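Local coordinates for ruler protein (Pseudomonas aeruginosa, PDB 5CUK), which probably acts as the molecular ruler that senses needle length during assembly of the type III secretion system, this chain being its C-terminal domain, at residues L80-R83 and L84-H88. Numbering follows the deposited sequence.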
ATOM      1  N   LEU A  80       3.084  -2.293  -8.721  1.00 38.18           N
ATOM      2  CA  LEU A  80       2.314  -2.033  -7.529  1.00 45.97           C
ATOM      3  C   LEU A  80       1.515  -0.707  -7.689  1.00 42.47           C
ATOM      4  O   LEU A  80       0.296  -0.705  -7.522  1.00 43.32           O
ATOM      5  CB  LEU A  80       3.229  -2.009  -6.305  1.00 43.33           C
ATOM      6  CG  LEU A  80       2.374  -2.050  -5.044  1.00 49.19           C
ATOM      7  CD1 LEU A  80       1.417  -3.235  -5.114  1.00 49.25           C
ATOM      8  CD2 LEU A  80       3.251  -2.103  -3.801  1.00 50.20           C
ATOM      9  N   LEU A  81       2.198   0.387  -8.039  1.00 42.74           N
ATOM     10  CA  LEU A  81       1.554   1.661  -8.361  1.00 42.45           C
ATOM     11  C   LEU A  81       0.330   1.470  -9.244  1.00 42.59           C
ATOM     12  O   LEU A  81      -0.764   1.995  -8.998  1.00 45.96           O
ATOM     13  CB  LEU A  81       2.553   2.576  -9.068  1.00 41.56           C
ATOM     14  CG  LEU A  81       1.989   3.929  -9.530  1.00 48.09           C
ATOM     15  CD1 LEU A  81       1.325   4.637  -8.389  1.00 42.52           C
ATOM     16  CD2 LEU A  81       3.061   4.836 -10.126  1.00 50.80           C
ATOM     17  N   GLU A  82       0.521   0.669 -10.273  1.00 42.97           N
ATOM     18  CA  GLU A  82      -0.431   0.560 -11.345  1.00 43.53           C
ATOM     19  C   GLU A  82      -1.693  -0.152 -10.919  1.00 44.04           C
ATOM     20  O   GLU A  82      -2.782   0.218 -11.339  1.00 45.51           O
ATOM     21  CB  GLU A  82       0.225  -0.153 -12.511  1.00 47.25           C
ATOM     22  CG  GLU A  82      -0.727  -0.806 -13.475  1.00 51.55           C
ATOM     23  CD  GLU A  82       0.030  -1.490 -14.600  1.00 59.88           C
ATOM     24  OE1 GLU A  82       1.230  -1.810 -14.401  1.00 58.04           O
ATOM     25  OE2 GLU A  82      -0.582  -1.696 -15.673  1.00 59.67           O
ATOM     26  N   ARG A  83      -1.546  -1.163 -10.074  1.00 39.87           N
ATOM     27  CA  ARG A  83      -2.694  -1.863  -9.518  1.00 38.04           C
ATOM     28  C   ARG A  83      -3.373  -1.074  -8.409  1.00 36.14           C
ATOM     29  O   ARG A  83      -4.563  -1.202  -8.187  1.00 37.87           O
ATOM     30  CB  ARG A  83      -2.264  -3.218  -8.953  1.00 41.79           C
ATOM     31  CG  ARG A  83      -1.528  -4.093  -9.968  1.00 43.95           C
ATOM     32  CD  ARG A  83      -2.513  -4.495 -11.062  1.00 48.36           C
ATOM     33  NE  ARG A  83      -3.693  -5.176 -10.511  1.00 44.62           N
ATOM     34  CZ  ARG A  83      -3.837  -6.500 -10.529  1.00 49.08           C
ATOM     35  NH1 ARG A  83      -2.882  -7.240 -11.087  1.00 43.45           N
ATOM     36  NH2 ARG A  83      -4.932  -7.080 -10.019  1.00 47.26           N
ATOM     37  N   LEU A  84      -2.598  -0.328  -7.650  1.00 34.24           N
ATOM     38  CA  LEU A  84      -3.197   0.476  -6.608  1.00 40.35           C
ATOM     39  C   LEU A  84      -4.005   1.595  -7.299  1.00 40.13           C
ATOM     40  O   LEU A  84      -5.131   1.838  -6.920  1.00 38.02           O
ATOM     41  CB  LEU A  84      -2.136   1.024  -5.669  1.00 33.58           C
ATOM     42  CG  LEU A  84      -1.455  -0.068  -4.841  1.00 39.57           C
ATOM     43  CD1 LEU A  84      -0.192   0.463  -4.220  1.00 35.10           C
ATOM     44  CD2 LEU A  84      -2.421  -0.551  -3.791  1.00 36.04           C
ATOM     45  N   GLN A  85      -3.453   2.209  -8.348  1.00 41.77           N
ATOM     46  CA  GLN A  85      -4.150   3.298  -9.046  1.00 39.78           C
ATOM     47  C   GLN A  85      -5.493   2.830  -9.572  1.00 46.82           C
ATOM     48  O   GLN A  85      -6.489   3.557  -9.478  1.00 39.84           O
ATOM     49  CB  GLN A  85      -3.321   3.856 -10.201  1.00 40.18           C
ATOM     50  CG  GLN A  85      -3.967   5.091 -10.868  1.00 44.70           C
ATOM     51  CD  GLN A  85      -4.186   6.226  -9.882  1.00 37.04           C
ATOM     52  OE1 GLN A  85      -3.284   7.006  -9.616  1.00 42.78           O
ATOM     53  NE2 GLN A  85      -5.371   6.294  -9.318  1.00 35.34           N
ATOM     54  N   ARG A  86      -5.535   1.594 -10.072  1.00 41.62           N
ATOM     55  CA  ARG A  86      -6.768   1.073 -10.681  1.00 45.95           C
ATOM     56  C   ARG A  86      -7.789   0.746  -9.614  1.00 44.78           C
ATOM     57  O   ARG A  86      -8.993   0.744  -9.858  1.00 50.41           O
ATOM     58  CB  ARG A  86      -6.481  -0.164 -11.525  1.00 48.43           C
ATOM     59  CG  ARG A  86      -5.399   0.032 -12.593  1.00 51.15           C
ATOM     60  CD  ARG A  86      -5.357  -1.166 -13.539  1.00 59.52           C
ATOM     61  NE  ARG A  86      -4.141  -1.244 -14.344  1.00 64.30           N
ATOM     62  CZ  ARG A  86      -3.605  -2.405 -14.735  1.00 64.36           C
ATOM     63  NH1 ARG A  86      -4.172  -3.565 -14.381  1.00 62.13           N
ATOM     64  NH2 ARG A  86      -2.519  -2.415 -15.491  1.00 60.61           N
ATOM     65  N   LEU A  87      -7.272   0.500  -8.422  1.00 44.06           N
ATOM     66  CA  LEU A  87      -8.045   0.276  -7.208  1.00 41.30           C
ATOM     67  C   LEU A  87      -8.788   1.548  -6.724  1.00 46.46           C
ATOM     68  O   LEU A  87      -9.857   1.479  -6.090  1.00 44.83           O
ATOM     69  CB  LEU A  87      -7.057  -0.247  -6.150  1.00 44.54           C
ATOM     70  CG  LEU A  87      -7.345  -1.033  -4.881  1.00 53.15           C
ATOM     71  CD1 LEU A  87      -6.039  -1.242  -4.174  1.00 44.71           C
ATOM     72  CD2 LEU A  87      -8.296  -0.254  -3.985  1.00 55.81           C
ATOM     73  N   HIS A  88      -8.207   2.710  -7.029  1.00 40.10           N
ATOM     74  CA  HIS A  88      -8.740   4.003  -6.562  1.00 45.35           C
ATOM     75  C   HIS A  88      -8.694   5.051  -7.678  1.00 40.77           C
ATOM     76  O   HIS A  88      -7.843   5.929  -7.679  1.00 39.95           O
ATOM     77  CB  HIS A  88      -7.928   4.480  -5.358  1.00 42.86           C
ATOM     78  CG  HIS A  88      -8.429   5.748  -4.742  1.00 42.60           C
ATOM     79  ND1 HIS A  88      -9.496   5.779  -3.877  1.00 47.19           N
ATOM     80  CD2 HIS A  88      -7.970   7.020  -4.824  1.00 41.92           C
ATOM     81  CE1 HIS A  88      -9.691   7.022  -3.468  1.00 48.35           C
ATOM     82  NE2 HIS A  88      -8.783   7.795  -4.036  1.00 46.06           N
TER
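Leu80 and Leu84 meet one turn apart on the last two turns of helix 77-87, an amphipathic alpha-helix that packs against helix 11-29 and the edge strand 93-99 of the mixed sheet in this FliK-like domain. Leu80 CG lies 3.7 Å from Leu84 CD1, the two side chains crossing at a slant. Leucine suits both places because they are buried: Leu80 also touches Leu14 and Leu95, while Leu84 rests on Leu18, Val21 and Leu95, so the pair fills the seam between the two helices and strand 93-99. The backbone beneath is regular here, Leu84 N giving its hydrogen to Leu80 O at 2.9 Å in an i to i+4 bond. Leu81, next along, turns its side chain to Val93, and its carbonyl O accepts from Gln85 N at 2.8 Å. Gln85 joins the helix to the start of strand 93-99 and the turn leading into it: its amide bonds to Val93 N through OE1 and to Gln91 O through NE2, both backbone groups that a glutamine can serve at once. On the solvent side Glu82 and Arg86 run alongside each other in an i to i+4 salt bridge, opposite charges four apart being able to pair on an exposed face, though the modelled positions of OE2 and NH2 are doubtful. Arg83, also exposed, bends at chi2 and chi3, which brings Arg83 CD to 3.8 Å from Arg86 NH1. Arg83 NE lies 4.2 Å from Arg86 NH1, a proximity of like charges that the Glu82 carboxylate may ease. The helix slackens toward His88: the bond from Arg86 N to Glu82 O is weak, and that from Leu87 N to Arg83 O has lengthened to 3.2 Å.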